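PDB 3QC0: sugar isomerase from Sinorhizobium meliloti, which binds a zinc ion in a xylose isomerase-like TIM barrel and probably acts as a metal-dependent sugar isomerase. Local coordinates for residues T33-W38 and L59-L64; C99-A104 and A140-H145; L201-C206 and G243-E248; M222-I227 and V268-N273. All coordinates share one frame; numbering follows the deposited sequence.

Contact 1: T33-W38 and L59-L64; sequences TAIAPW and LKLTGL
Three backbone hydrogen bonds tie Thr33-Ile35 to Lys60-Thr62 in parallel: Lys60 N to Thr33 O, Ile35 N to Lys60 O at 3.0 Å, and Thr62 N to Ile35 O. The bridges Ala34 with Lys60 and Ile35 with Leu61 establish the pairing. The last bond is the most bent, with an N-H...O angle of 145°, where strand 60-68 is interrupted by a bulge or short loop. Beyond it Gly63 O, buried without a hydrogen-bond partner in the model, has Ala36 CA at 3.4 Å and Pro37 CD beside it.

The apolar part centres on Leu61. Ile35 CG1 stands between its backbone N and carbonyl carbon (chi1 59°), where it meets Leu61 CD1 at 3.9 Å, the two side chains running side by side. Leu61 CD2 presses on Pro37 CD at 3.5 Å, a tight carbon pair. Pro37 CG also takes Leu64 CD1, crosswise. An alanine in place of Leu61 would probably open a gap beside Ile35 and leave the proline ring less firmly held.

Ile35, Pro37 and Leu59 continue outward onto helix 20-29, whereas Ala34 and Ala36 touch strand 7-10. The contact therefore joins the second and third barrel strands, with a helical layer behind.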
loop_
_atom_site.group_PDB
_atom_site.type_symbol
_atom_site.label_atom_id
_atom_site.label_comp_id
_atom_site.label_asym_id
_atom_site.label_seq_id
_atom_site.Cartn_x
_atom_site.Cartn_y
_atom_site.Cartn_z
ATOM N N THR A 33 -7.824 27.288 -15.658
ATOM C CA THR A 33 -8.168 28.293 -14.637
ATOM C C THR A 33 -8.353 27.751 -13.217
ATOM O O THR A 33 -8.990 28.399 -12.363
ATOM C CB THR A 33 -9.449 29.068 -15.028
ATOM O OG1 THR A 33 -10.531 28.147 -15.202
ATOM C CG2 THR A 33 -9.230 29.893 -16.323
ATOM N N ALA A 34 -7.826 26.556 -12.965
ATOM C CA ALA A 34 -7.896 25.991 -11.636
ATOM C C ALA A 34 -6.532 25.392 -11.320
ATOM O O ALA A 34 -5.908 24.769 -12.177
ATOM C CB ALA A 34 -8.968 24.903 -11.592
ATOM N N ILE A 35 -6.089 25.598 -10.085
ATOM C CA ILE A 35 -4.796 25.164 -9.598
ATOM C C ILE A 35 -4.967 24.600 -8.189
ATOM O O ILE A 35 -5.985 24.822 -7.532
ATOM C CB ILE A 35 -3.736 26.311 -9.604
ATOM C CG1 ILE A 35 -4.173 27.512 -8.732
ATOM C CG2 ILE A 35 -3.483 26.781 -11.049
ATOM C CD1 ILE A 35 -3.014 28.367 -8.300
ATOM N N ALA A 36 -3.934 23.909 -7.733
ATOM C CA ALA A 36 -3.785 23.563 -6.324
ATOM C C ALA A 36 -2.341 23.818 -5.942
ATOM O O ALA A 36 -1.454 23.017 -6.250
ATOM C CB ALA A 36 -4.199 22.100 -6.067
ATOM N N PRO A 37 -2.071 24.980 -5.319
ATOM C CA PRO A 37 -0.733 25.265 -4.877
ATOM C C PRO A 37 -0.416 24.645 -3.524
ATOM O O PRO A 37 -1.319 24.202 -2.800
ATOM C CB PRO A 37 -0.735 26.777 -4.747
ATOM C CG PRO A 37 -2.118 27.067 -4.213
ATOM C CD PRO A 37 -3.020 26.033 -4.910
ATOM N N TRP A 38 0.874 24.648 -3.211
ATOM C CA TRP A 38 1.363 24.204 -1.940
ATOM C C TRP A 38 1.747 25.374 -1.055
ATOM O O TRP A 38 2.107 26.474 -1.543
ATOM C CB TRP A 38 2.563 23.273 -2.139
ATOM C CG TRP A 38 2.200 21.962 -2.736
ATOM C CD1 TRP A 38 1.552 21.733 -3.908
ATOM C CD2 TRP A 38 2.411 20.669 -2.148
ATOM N NE1 TRP A 38 1.362 20.387 -4.095
ATOM C CE2 TRP A 38 1.888 19.724 -3.028
ATOM C CE3 TRP A 38 3.028 20.234 -0.979
ATOM C CZ2 TRP A 38 1.967 18.356 -2.786
ATOM C CZ3 TRP A 38 3.085 18.861 -0.736
ATOM C CH2 TRP A 38 2.536 17.961 -1.617
ATOM N N LEU A 59 -9.037 32.666 -10.564
ATOM C CA LEU A 59 -8.603 31.241 -10.433
ATOM C C LEU A 59 -9.411 30.530 -9.375
ATOM O O LEU A 59 -9.633 31.063 -8.289
ATOM C CB LEU A 59 -7.117 31.131 -10.065
ATOM C CG LEU A 59 -6.039 31.721 -10.978
ATOM C CD1 LEU A 59 -4.637 31.459 -10.399
ATOM C CD2 LEU A 59 -6.142 31.192 -12.386
ATOM N N LYS A 60 -9.819 29.296 -9.691
ATOM C CA LYS A 60 -10.335 28.349 -8.698
ATOM C C LYS A 60 -9.135 27.632 -8.092
ATOM O O LYS A 60 -8.169 27.331 -8.794
ATOM C CB LYS A 60 -11.287 27.343 -9.353
ATOM C CG LYS A 60 -11.508 26.077 -8.523
ATOM C CD LYS A 60 -12.496 25.110 -9.182
ATOM C CE LYS A 60 -13.945 25.592 -9.090
ATOM N NZ LYS A 60 -14.392 25.931 -7.717
ATOM N N LEU A 61 -9.174 27.398 -6.788
ATOM C CA LEU A 61 -8.231 26.492 -6.135
ATOM C C LEU A 61 -8.981 25.213 -5.783
ATOM O O LEU A 61 -9.919 25.234 -4.983
ATOM C CB LEU A 61 -7.623 27.094 -4.882
ATOM C CG LEU A 61 -6.276 27.793 -5.091
ATOM C CD1 LEU A 61 -6.405 29.047 -5.951
ATOM C CD2 LEU A 61 -5.603 28.079 -3.744
ATOM N N THR A 62 -8.605 24.110 -6.417
ATOM C CA THR A 62 -9.265 22.832 -6.093
ATOM C C THR A 62 -8.819 22.317 -4.719
ATOM O O THR A 62 -9.480 21.451 -4.128
ATOM C CB THR A 62 -9.015 21.773 -7.203
ATOM O OG1 THR A 62 -7.624 21.748 -7.539
ATOM C CG2 THR A 62 -9.872 22.097 -8.441
ATOM N N GLY A 63 -7.689 22.829 -4.237
ATOM C CA GLY A 63 -7.186 22.536 -2.915
ATOM C C GLY A 63 -6.027 23.447 -2.562
ATOM O O GLY A 63 -5.458 24.099 -3.459
ATOM N N LEU A 64 -5.691 23.486 -1.276
ATOM C CA LEU A 64 -4.387 23.976 -0.813
ATOM C C LEU A 64 -3.692 22.772 -0.163
ATOM O O LEU A 64 -4.278 22.092 0.695
ATOM C CB LEU A 64 -4.531 25.104 0.204
ATOM C CG LEU A 64 -3.244 25.648 0.819
ATOM C CD1 LEU A 64 -2.308 26.295 -0.249
ATOM C CD2 LEU A 64 -3.556 26.649 1.955
#

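Contact 2: C99-A104 and A140-H145; sequences CLVLVA and AIEPLH
Leu102 O is gripped by two donors: Glu142 N, at 3.1 Å with an N-H...O angle of 164°, and a water at 2.8 Å. The same water donates to Glu142 O at 2.6 Å and accepts a weak bond from Ala104 N, bridging the two segments beside the Glu142 bond. Before it, Leu102 N donates to Ala140 O at 2.8 Å and Ala140 N to Leu100 O, a parallel register fixed by the bridges Val101 with Ala140 and Leu102 with Ile141.

On the face bearing Val101 and Ala140, Cys99 SG packs on Ala140 CB at 3.6 Å. Glu142, in the conformer described, has CG anti to its backbone N (chi1 -167°) and continues extended, passing Val101 and Val103. Val101 CG1 approaches Glu142 OE1 at 3.6 Å, crossing the glutamate obliquely, and Val103 CG2 comes to 3.8 Å of the same oxygen from a side chain pointing the same way. Val103 CG1 meets Leu144 CD2 crosswise.

OE2 binds the zinc ion, whose site Asp177, His204 and Glu248 complete. The two oxygens of this carboxylate thus have unlike settings: one is a metal ligand, while the other, in this conformer, lies against valine methyl groups.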
loop_
_atom_site.group_PDB
_atom_site.type_symbol
_atom_site.label_atom_id
_atom_site.label_comp_id
_atom_site.label_asym_id
_atom_site.label_seq_id
_atom_site.Cartn_x
_atom_site.Cartn_y
_atom_site.Cartn_z
ATOM N N CYS A 99 -10.950 23.445 -0.749
ATOM C CA CYS A 99 -10.709 22.679 0.454
ATOM C C CYS A 99 -9.263 22.847 0.871
ATOM O O CYS A 99 -8.409 23.300 0.063
ATOM C CB CYS A 99 -11.007 21.152 0.269
ATOM S SG CYS A 99 -9.929 20.315 -0.901
ATOM N N LEU A 100 -8.997 22.472 2.130
ATOM C CA LEU A 100 -7.635 22.264 2.626
ATOM C C LEU A 100 -7.410 20.761 2.669
ATOM O O LEU A 100 -8.147 20.059 3.361
ATOM C CB LEU A 100 -7.498 22.830 4.031
ATOM C CG LEU A 100 -6.138 22.598 4.697
ATOM C CD1 LEU A 100 -4.989 23.240 3.947
ATOM C CD2 LEU A 100 -6.131 22.992 6.187
ATOM N N VAL A 101 -6.423 20.302 1.919
ATOM C CA VAL A 101 -6.083 18.887 1.902
ATOM C C VAL A 101 -5.326 18.526 3.183
ATOM O O VAL A 101 -4.445 19.258 3.600
ATOM C CB VAL A 101 -5.253 18.557 0.645
ATOM C CG1 VAL A 101 -4.773 17.108 0.678
ATOM C CG2 VAL A 101 -6.086 18.817 -0.633
ATOM N N LEU A 102 -5.682 17.397 3.808
ATOM C CA LEU A 102 -5.052 16.962 5.029
ATOM C C LEU A 102 -4.313 15.641 4.786
ATOM O O LEU A 102 -4.934 14.625 4.424
ATOM C CB LEU A 102 -6.037 16.761 6.192
ATOM C CG LEU A 102 -6.910 17.976 6.571
ATOM C CD1 LEU A 102 -7.847 17.533 7.725
ATOM C CD2 LEU A 102 -6.056 19.179 6.958
ATOM N N VAL A 103 -3.009 15.686 4.983
ATOM C CA VAL A 103 -2.118 14.523 4.942
ATOM C C VAL A 103 -1.825 14.175 6.387
ATOM O O VAL A 103 -1.214 14.958 7.099
ATOM C CB VAL A 103 -0.849 14.856 4.156
ATOM C CG1 VAL A 103 0.149 13.692 4.230
ATOM C CG2 VAL A 103 -1.161 15.134 2.690
ATOM N N ALA A 104 -2.342 13.028 6.860
ATOM C CA ALA A 104 -2.621 12.805 8.290
ATOM C C ALA A 104 -1.426 12.876 9.229
ATOM O O ALA A 104 -1.589 13.177 10.408
ATOM C CB ALA A 104 -3.338 11.437 8.514
ATOM N N ALA A 140 -10.446 18.360 3.707
ATOM C CA ALA A 140 -10.457 17.163 2.867
ATOM C C ALA A 140 -9.411 16.193 3.364
ATOM O O ALA A 140 -8.218 16.382 3.112
ATOM C CB ALA A 140 -10.190 17.528 1.382
ATOM N N ILE A 141 -9.852 15.152 4.063
ATOM C CA ILE A 141 -8.955 14.055 4.444
ATOM C C ILE A 141 -8.569 13.320 3.175
ATOM O O ILE A 141 -9.440 12.814 2.438
ATOM C CB ILE A 141 -9.647 13.075 5.412
ATOM C CG1 ILE A 141 -10.155 13.762 6.685
ATOM C CG2 ILE A 141 -8.702 11.882 5.745
ATOM C CD1 ILE A 141 -10.997 12.851 7.601
ATOM N N GLU A 142 -7.270 13.242 2.942
ATOM C CA GLU A 142 -6.741 12.522 1.768
ATOM C C GLU A 142 -6.207 11.171 2.258
ATOM O O GLU A 142 -5.160 11.114 2.878
ATOM C CB GLU A 142 -5.637 13.318 1.079
ATOM C CG GLU A 142 -5.297 12.751 -0.296
ATOM C CD GLU A 142 -4.119 13.414 -0.958
ATOM O OE1 GLU A 142 -3.303 13.990 -0.236
ATOM O OE2 GLU A 142 -4.045 13.332 -2.196
ATOM N N PRO A 143 -6.971 10.085 2.050
ATOM C CA PRO A 143 -6.302 8.787 2.341
ATOM C C PRO A 143 -5.075 8.666 1.441
ATOM O O PRO A 143 -5.150 8.989 0.247
ATOM C CB PRO A 143 -7.380 7.744 2.019
ATOM C CG PRO A 143 -8.324 8.440 1.079
ATOM C CD PRO A 143 -8.316 9.906 1.504
ATOM N N LEU A 144 -3.977 8.195 2.019
ATOM C CA LEU A 144 -2.706 8.085 1.333
ATOM C C LEU A 144 -2.394 6.610 1.123
ATOM O O LEU A 144 -2.826 5.740 1.878
ATOM C CB LEU A 144 -1.557 8.746 2.095
ATOM C CG LEU A 144 -1.014 10.036 1.452
ATOM C CD1 LEU A 144 -2.048 11.184 1.443
ATOM C CD2 LEU A 144 0.317 10.405 2.106
ATOM N N HIS A 145 -1.616 6.352 0.071
ATOM C CA HIS A 145 -1.231 5.008 -0.241
ATOM C C HIS A 145 -0.687 4.346 1.024
ATOM O O HIS A 145 0.096 4.946 1.750
ATOM C CB HIS A 145 -0.144 4.978 -1.302
ATOM C CG HIS A 145 -0.021 3.659 -1.964
ATOM N ND1 HIS A 145 0.603 2.581 -1.359
ATOM C CD2 HIS A 145 -0.435 3.242 -3.188
ATOM C CE1 HIS A 145 0.574 1.551 -2.211
ATOM N NE2 HIS A 145 -0.098 1.908 -3.297
HETATM O O HOH W 1 -4.430 11.950 5.256
#

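Contact 3: L201-C206 and G243-E248; sequences LAHHIC and GAQEVE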
loop_
_atom_site.group_PDB
_atom_site.type_symbol
_atom_site.label_atom_id
_atom_site.label_comp_id
_atom_site.label_asym_id
_atom_site.label_seq_id
_atom_site.Cartn_x
_atom_site.Cartn_y
_atom_site.Cartn_z
ATOM N N LEU A 201 -14.735 15.966 -1.946
ATOM C CA LEU A 201 -14.291 17.353 -2.106
ATOM C C LEU A 201 -13.268 17.577 -3.204
ATOM O O LEU A 201 -13.105 18.701 -3.659
ATOM C CB LEU A 201 -13.704 17.869 -0.794
ATOM C CG LEU A 201 -14.662 18.039 0.374
ATOM C CD1 LEU A 201 -14.011 18.300 1.737
ATOM C CD2 LEU A 201 -15.627 19.227 0.057
ATOM N N ALA A 202 -12.542 16.535 -3.608
ATOM C CA ALA A 202 -11.516 16.692 -4.616
ATOM C C ALA A 202 -11.238 15.353 -5.244
ATOM O O ALA A 202 -11.471 14.308 -4.609
ATOM C CB ALA A 202 -10.219 17.283 -4.016
ATOM N N HIS A 203 -10.705 15.418 -6.456
ATOM C CA HIS A 203 -10.322 14.246 -7.256
ATOM C C HIS A 203 -8.989 14.542 -7.886
ATOM O O HIS A 203 -8.883 15.478 -8.708
ATOM C CB HIS A 203 -11.394 13.990 -8.317
ATOM C CG HIS A 203 -11.093 12.861 -9.246
ATOM N ND1 HIS A 203 -11.749 12.695 -10.443
ATOM C CD2 HIS A 203 -10.220 11.814 -9.144
ATOM C CE1 HIS A 203 -11.310 11.594 -11.032
ATOM N NE2 HIS A 203 -10.350 11.070 -10.293
ATOM N N HIS A 204 -7.953 13.810 -7.466
ATOM C CA HIS A 204 -6.613 14.008 -7.984
ATOM C C HIS A 204 -6.283 12.895 -8.959
ATOM O O HIS A 204 -6.552 11.702 -8.681
ATOM C CB HIS A 204 -5.534 14.034 -6.895
ATOM C CG HIS A 204 -5.813 14.968 -5.770
ATOM N ND1 HIS A 204 -5.074 14.984 -4.608
ATOM C CD2 HIS A 204 -6.751 15.943 -5.643
ATOM C CE1 HIS A 204 -5.562 15.930 -3.808
ATOM N NE2 HIS A 204 -6.565 16.531 -4.423
ATOM N N ILE A 205 -5.649 13.285 -10.063
ATOM C CA ILE A 205 -5.291 12.362 -11.130
ATOM C C ILE A 205 -3.803 12.363 -11.464
ATOM O O ILE A 205 -3.097 13.328 -11.230
ATOM C CB ILE A 205 -6.126 12.592 -12.406
ATOM C CG1 ILE A 205 -5.965 14.029 -12.907
ATOM C CG2 ILE A 205 -7.594 12.216 -12.149
ATOM C CD1 ILE A 205 -6.584 14.227 -14.348
ATOM N N CYS A 206 -3.380 11.211 -11.997
ATOM C CA CYS A 206 -1.986 10.847 -12.288
ATOM C C CYS A 206 -2.091 9.352 -12.628
ATOM O O CYS A 206 -3.182 8.870 -12.912
ATOM C CB CYS A 206 -1.036 11.115 -11.118
ATOM S SG CYS A 206 -1.495 10.241 -9.627
ATOM N N GLY A 243 -16.641 18.171 -9.912
ATOM C CA GLY A 243 -15.536 19.129 -9.857
ATOM C C GLY A 243 -14.366 18.766 -10.750
ATOM O O GLY A 243 -14.292 17.640 -11.318
ATOM N N ALA A 244 -13.415 19.683 -10.836
ATOM C CA ALA A 244 -12.299 19.525 -11.723
ATOM C C ALA A 244 -11.410 18.376 -11.259
ATOM O O ALA A 244 -11.332 18.057 -10.066
ATOM C CB ALA A 244 -11.483 20.799 -11.801
ATOM N N GLN A 245 -10.742 17.775 -12.227
ATOM C CA GLN A 245 -9.764 16.745 -11.943
ATOM C C GLN A 245 -8.434 17.450 -11.820
ATOM O O GLN A 245 -8.052 18.199 -12.730
ATOM C CB GLN A 245 -9.735 15.711 -13.070
ATOM C CG GLN A 245 -11.051 14.987 -13.228
ATOM C CD GLN A 245 -11.042 14.018 -14.402
ATOM O OE1 GLN A 245 -10.189 13.144 -14.477
ATOM N NE2 GLN A 245 -11.981 14.170 -15.315
ATOM N N GLU A 246 -7.744 17.212 -10.703
ATOM C CA GLU A 246 -6.530 17.915 -10.344
ATOM C C GLU A 246 -5.300 17.049 -10.614
ATOM O O GLU A 246 -5.132 15.987 -9.970
ATOM C CB GLU A 246 -6.628 18.295 -8.861
ATOM C CG GLU A 246 -5.406 19.010 -8.309
ATOM C CD GLU A 246 -5.498 19.190 -6.826
ATOM O OE1 GLU A 246 -6.533 19.716 -6.353
ATOM O OE2 GLU A 246 -4.544 18.805 -6.125
ATOM N N VAL A 247 -4.484 17.442 -11.578
ATOM C CA VAL A 247 -3.280 16.719 -11.942
ATOM C C VAL A 247 -2.164 16.931 -10.948
ATOM O O VAL A 247 -1.648 18.020 -10.766
ATOM C CB VAL A 247 -2.769 17.085 -13.315
ATOM C CG1 VAL A 247 -1.464 16.327 -13.621
ATOM C CG2 VAL A 247 -3.898 16.857 -14.353
ATOM N N GLU A 248 -1.792 15.848 -10.284
ATOM C CA GLU A 248 -0.776 15.897 -9.249
ATOM C C GLU A 248 0.245 14.809 -9.530
ATOM O O GLU A 248 0.035 13.627 -9.270
ATOM C CB GLU A 248 -1.398 15.726 -7.855
ATOM C CG GLU A 248 -0.388 15.845 -6.737
ATOM C CD GLU A 248 -0.995 15.644 -5.391
ATOM O OE1 GLU A 248 -1.961 14.901 -5.301
ATOM O OE2 GLU A 248 -0.524 16.283 -4.430
HETATM O O HOH W 2 -10.645 18.159 -7.401
HETATM O O HOH W 3 -7.419 19.222 -3.824
#
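Residues 203-205 pair in parallel with 246-248, with strand axes 41° apart and three bonds, Glu246 N to His203 O, Ile205 N to Glu246 O at 2.8 Å and Glu248 N to Ile205 O; the middle donor stands above the carbonyl plane.

His204 CG is anti to its carbonyl carbon (chi1 -51°), which roots the ring alongside Glu246. Ring and Glu246 carboxylate stack with planes 26° apart, OE2 lying 3.5 Å above the ring plane of His204, offset toward the rim. The link between their polar ends is a water, which accepts from His204 NE2 at 2.9 Å and donates to Glu246 OE1 at 2.7 Å. Thr62 and Asn10 also bond this carboxylate, through OE1 and OE2 respectively. On the other nitrogen, His204 ND1 and Glu248 OE1 sit 3.2 Å apart as fellow ligands of the zinc ion, the Glu248 carboxylate turned steeply from the ring. An alanine in place of His204 would probably leave the zinc ion short of one ligand and the water without its NE2 donor.

On the face carrying His203 and Gln245, Gln245 CG is 3.7 Å from His203 ND1, which Arg233 bonds. Ile205 CD1 touches Val247 CG2 at 3.8 Å.

Helix 229-238 connects these seventh and eighth barrel strands in a beta-alpha-beta unit. Strand 172-177 adjoins the His204 strand, and strand 7-10 lies beyond Glu246 and Val247, closing the barrel.

Contact 4: M222-I227 and V268-N273; sequences MGDGVI and VERYRN
Met222, present as selenomethionine, and Arg270 form the close-packed end of this loop-to-helix contact. The methyl CE of Met222, set by the bend at chi3 (58°), rests 4.1 Å from Arg270 CB and near Tyr271 N. Leu229 and Val247 also touch this buried side chain.

Farther out the contact becomes polar and narrows to one guanidinium group. Arg270 bends at chi2 (-51°), and its NH1 donates to Met222 O at 2.8 Å from above the carbonyl plane. The same nitrogen reaches Asp224 OD1 at 2.7 Å, and Arg270 NH2 bonds that oxygen at 2.9 Å. This is an end-on salt bridge in which both nitrogens meet a single carboxylate oxygen, OD1 lying in the guanidinium plane while the carboxylate is turned 70° from it. Asp224 is exposed. Gly223 lies between the two acceptors, and a side chain there would come tight against NH1.

NH1 thus serves a carbonyl and a carboxylate at once, which fixes the rotation of the guanidinium and pins the loop after strand 200-205 to helix 260-274. Asp207 accepts from Gly223 N and Ile227 N. With Asp224 exposed, solvent probably screens the charge pair, so the bond to Met222 O may matter alongside it.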
loop_
_atom_site.group_PDB
_atom_site.type_symbol
_atom_site.label_atom_id
_atom_site.label_comp_id
_atom_site.label_asym_id
_atom_site.label_seq_id
_atom_site.Cartn_x
_atom_site.Cartn_y
_atom_site.Cartn_z
HETATM N N MSE A 222 -0.958 10.638 -16.675
HETATM C CA MSE A 222 -2.170 9.885 -16.973
HETATM C C MSE A 222 -2.055 9.191 -18.313
HETATM O O MSE A 222 -1.772 9.829 -19.317
HETATM C CB MSE A 222 -3.387 10.793 -17.033
HETATM C CG MSE A 222 -3.799 11.415 -15.755
HETATM SE SE MSE A 222 -2.826 13.037 -15.264
HETATM C CE MSE A 222 -3.168 14.160 -16.760
ATOM N N GLY A 223 -2.310 7.892 -18.345
ATOM C CA GLY A 223 -2.198 7.074 -19.546
ATOM C C GLY A 223 -0.883 6.343 -19.723
ATOM O O GLY A 223 -0.786 5.459 -20.588
ATOM N N ASP A 224 0.135 6.706 -18.956
ATOM C CA ASP A 224 1.417 6.028 -19.025
ATOM C C ASP A 224 1.430 4.821 -18.099
ATOM O O ASP A 224 2.350 3.981 -18.178
ATOM C CB ASP A 224 2.578 6.963 -18.645
ATOM C CG ASP A 224 2.978 7.941 -19.766
ATOM O OD1 ASP A 224 2.440 7.820 -20.894
ATOM O OD2 ASP A 224 3.896 8.753 -19.501
ATOM N N GLY A 225 0.430 4.727 -17.211
ATOM C CA GLY A 225 0.367 3.618 -16.244
ATOM C C GLY A 225 -0.878 2.768 -16.415
ATOM O O GLY A 225 -1.439 2.679 -17.500
ATOM N N VAL A 226 -1.311 2.143 -15.312
ATOM C CA VAL A 226 -2.312 1.086 -15.320
ATOM C C VAL A 226 -3.627 1.417 -14.661
ATOM O O VAL A 226 -4.503 0.547 -14.573
ATOM C CB VAL A 226 -1.754 -0.185 -14.648
ATOM C CG1 VAL A 226 -0.519 -0.649 -15.388
ATOM C CG2 VAL A 226 -1.547 0.027 -13.146
ATOM N N ILE A 227 -3.803 2.631 -14.167
ATOM C CA ILE A 227 -5.042 2.964 -13.474
ATOM C C ILE A 227 -6.181 3.130 -14.454
ATOM O O ILE A 227 -6.034 3.759 -15.488
ATOM C CB ILE A 227 -4.904 4.252 -12.616
ATOM C CG1 ILE A 227 -3.810 4.064 -11.540
ATOM C CG2 ILE A 227 -6.256 4.631 -11.986
ATOM C CD1 ILE A 227 -3.625 5.246 -10.605
ATOM N N VAL A 268 -2.923 18.440 -20.604
ATOM C CA VAL A 268 -4.193 18.705 -21.277
ATOM C C VAL A 268 -4.550 17.598 -22.286
ATOM O O VAL A 268 -5.698 17.181 -22.368
ATOM C CB VAL A 268 -4.174 20.078 -22.010
ATOM C CG1 VAL A 268 -5.376 20.207 -22.952
ATOM C CG2 VAL A 268 -4.124 21.221 -20.995
ATOM N N GLU A 269 -3.557 17.131 -23.051
ATOM C CA GLU A 269 -3.779 16.080 -24.037
ATOM C C GLU A 269 -4.239 14.803 -23.338
ATOM O O GLU A 269 -5.209 14.153 -23.766
ATOM C CB GLU A 269 -2.499 15.802 -24.830
ATOM C CG GLU A 269 -2.619 14.749 -25.885
ATOM C CD GLU A 269 -3.541 15.121 -27.038
ATOM O OE1 GLU A 269 -3.751 16.288 -27.266
ATOM O OE2 GLU A 269 -4.027 14.224 -27.731
ATOM N N ARG A 270 -3.536 14.446 -22.268
ATOM C CA ARG A 270 -3.836 13.171 -21.575
ATOM C C ARG A 270 -5.147 13.267 -20.816
ATOM O O ARG A 270 -5.884 12.301 -20.726
ATOM C CB ARG A 270 -2.721 12.777 -20.644
ATOM C CG ARG A 270 -1.388 12.403 -21.319
ATOM C CD ARG A 270 -1.506 11.370 -22.440
ATOM N NE ARG A 270 -0.175 11.002 -22.940
ATOM C CZ ARG A 270 0.630 10.106 -22.381
ATOM N NH1 ARG A 270 0.265 9.459 -21.271
ATOM N NH2 ARG A 270 1.823 9.859 -22.926
ATOM N N TYR A 271 -5.447 14.437 -20.267
ATOM C CA TYR A 271 -6.765 14.703 -19.709
ATOM C C TYR A 271 -7.877 14.489 -20.728
ATOM O O TYR A 271 -8.909 13.865 -20.439
ATOM C CB TYR A 271 -6.816 16.157 -19.208
ATOM C CG TYR A 271 -8.195 16.608 -18.811
ATOM C CD1 TYR A 271 -8.856 16.035 -17.713
ATOM C CD2 TYR A 271 -8.835 17.633 -19.504
ATOM C CE1 TYR A 271 -10.132 16.466 -17.338
ATOM C CE2 TYR A 271 -10.102 18.082 -19.139
ATOM C CZ TYR A 271 -10.740 17.517 -18.063
ATOM O OH TYR A 271 -11.989 17.996 -17.754
ATOM N N ARG A 272 -7.696 15.041 -21.931
ATOM C CA ARG A 272 -8.643 14.813 -23.013
ATOM C C ARG A 272 -8.806 13.330 -23.356
ATOM O O ARG A 272 -9.926 12.882 -23.562
ATOM C CB ARG A 272 -8.234 15.603 -24.286
ATOM C CG ARG A 272 -8.386 17.090 -24.139
ATOM C CD ARG A 272 -7.725 17.842 -25.319
ATOM N NE ARG A 272 -8.358 17.477 -26.588
ATOM C CZ ARG A 272 -9.487 18.031 -27.049
ATOM N NH1 ARG A 272 -10.114 18.978 -26.345
ATOM N NH2 ARG A 272 -10.001 17.635 -28.201
ATOM N N ASN A 273 -7.711 12.587 -23.440
ATOM C CA ASN A 273 -7.762 11.216 -23.993
ATOM C C ASN A 273 -7.928 10.092 -23.002
ATOM O O ASN A 273 -8.466 9.040 -23.364
ATOM C CB ASN A 273 -6.498 10.902 -24.793
ATOM C CG ASN A 273 -6.234 11.898 -25.904
ATOM O OD1 ASN A 273 -7.154 12.582 -26.398
ATOM N ND2 ASN A 273 -4.953 11.992 -26.312
#

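Contacts 1, 2 and 3 belong to one closed eight-stranded barrel, and contact 4 lies outside it, 13 Å from contact 3 between centres. Contact 1 meets contact 2 along neighbouring strands, where Leu64 N and Cys99 O are 3.0 Å apart in a probable hydrogen bond. Across the barrel interior, Thr62 OG1 of contact 1 lies 2.6 Å from Glu246 OE1 of contact 3, also a probable hydrogen bond. Contacts 2 and 3 share the zinc site: Glu142 OE2 and His204 ND1, both ligands, are 3.1 Å apart. Contact 4 reaches the back of contact 3 where Met222 CE lies 3.7 Å from Val247 CG2, although the Met222 side chain remains about 11 Å from the zinc ion.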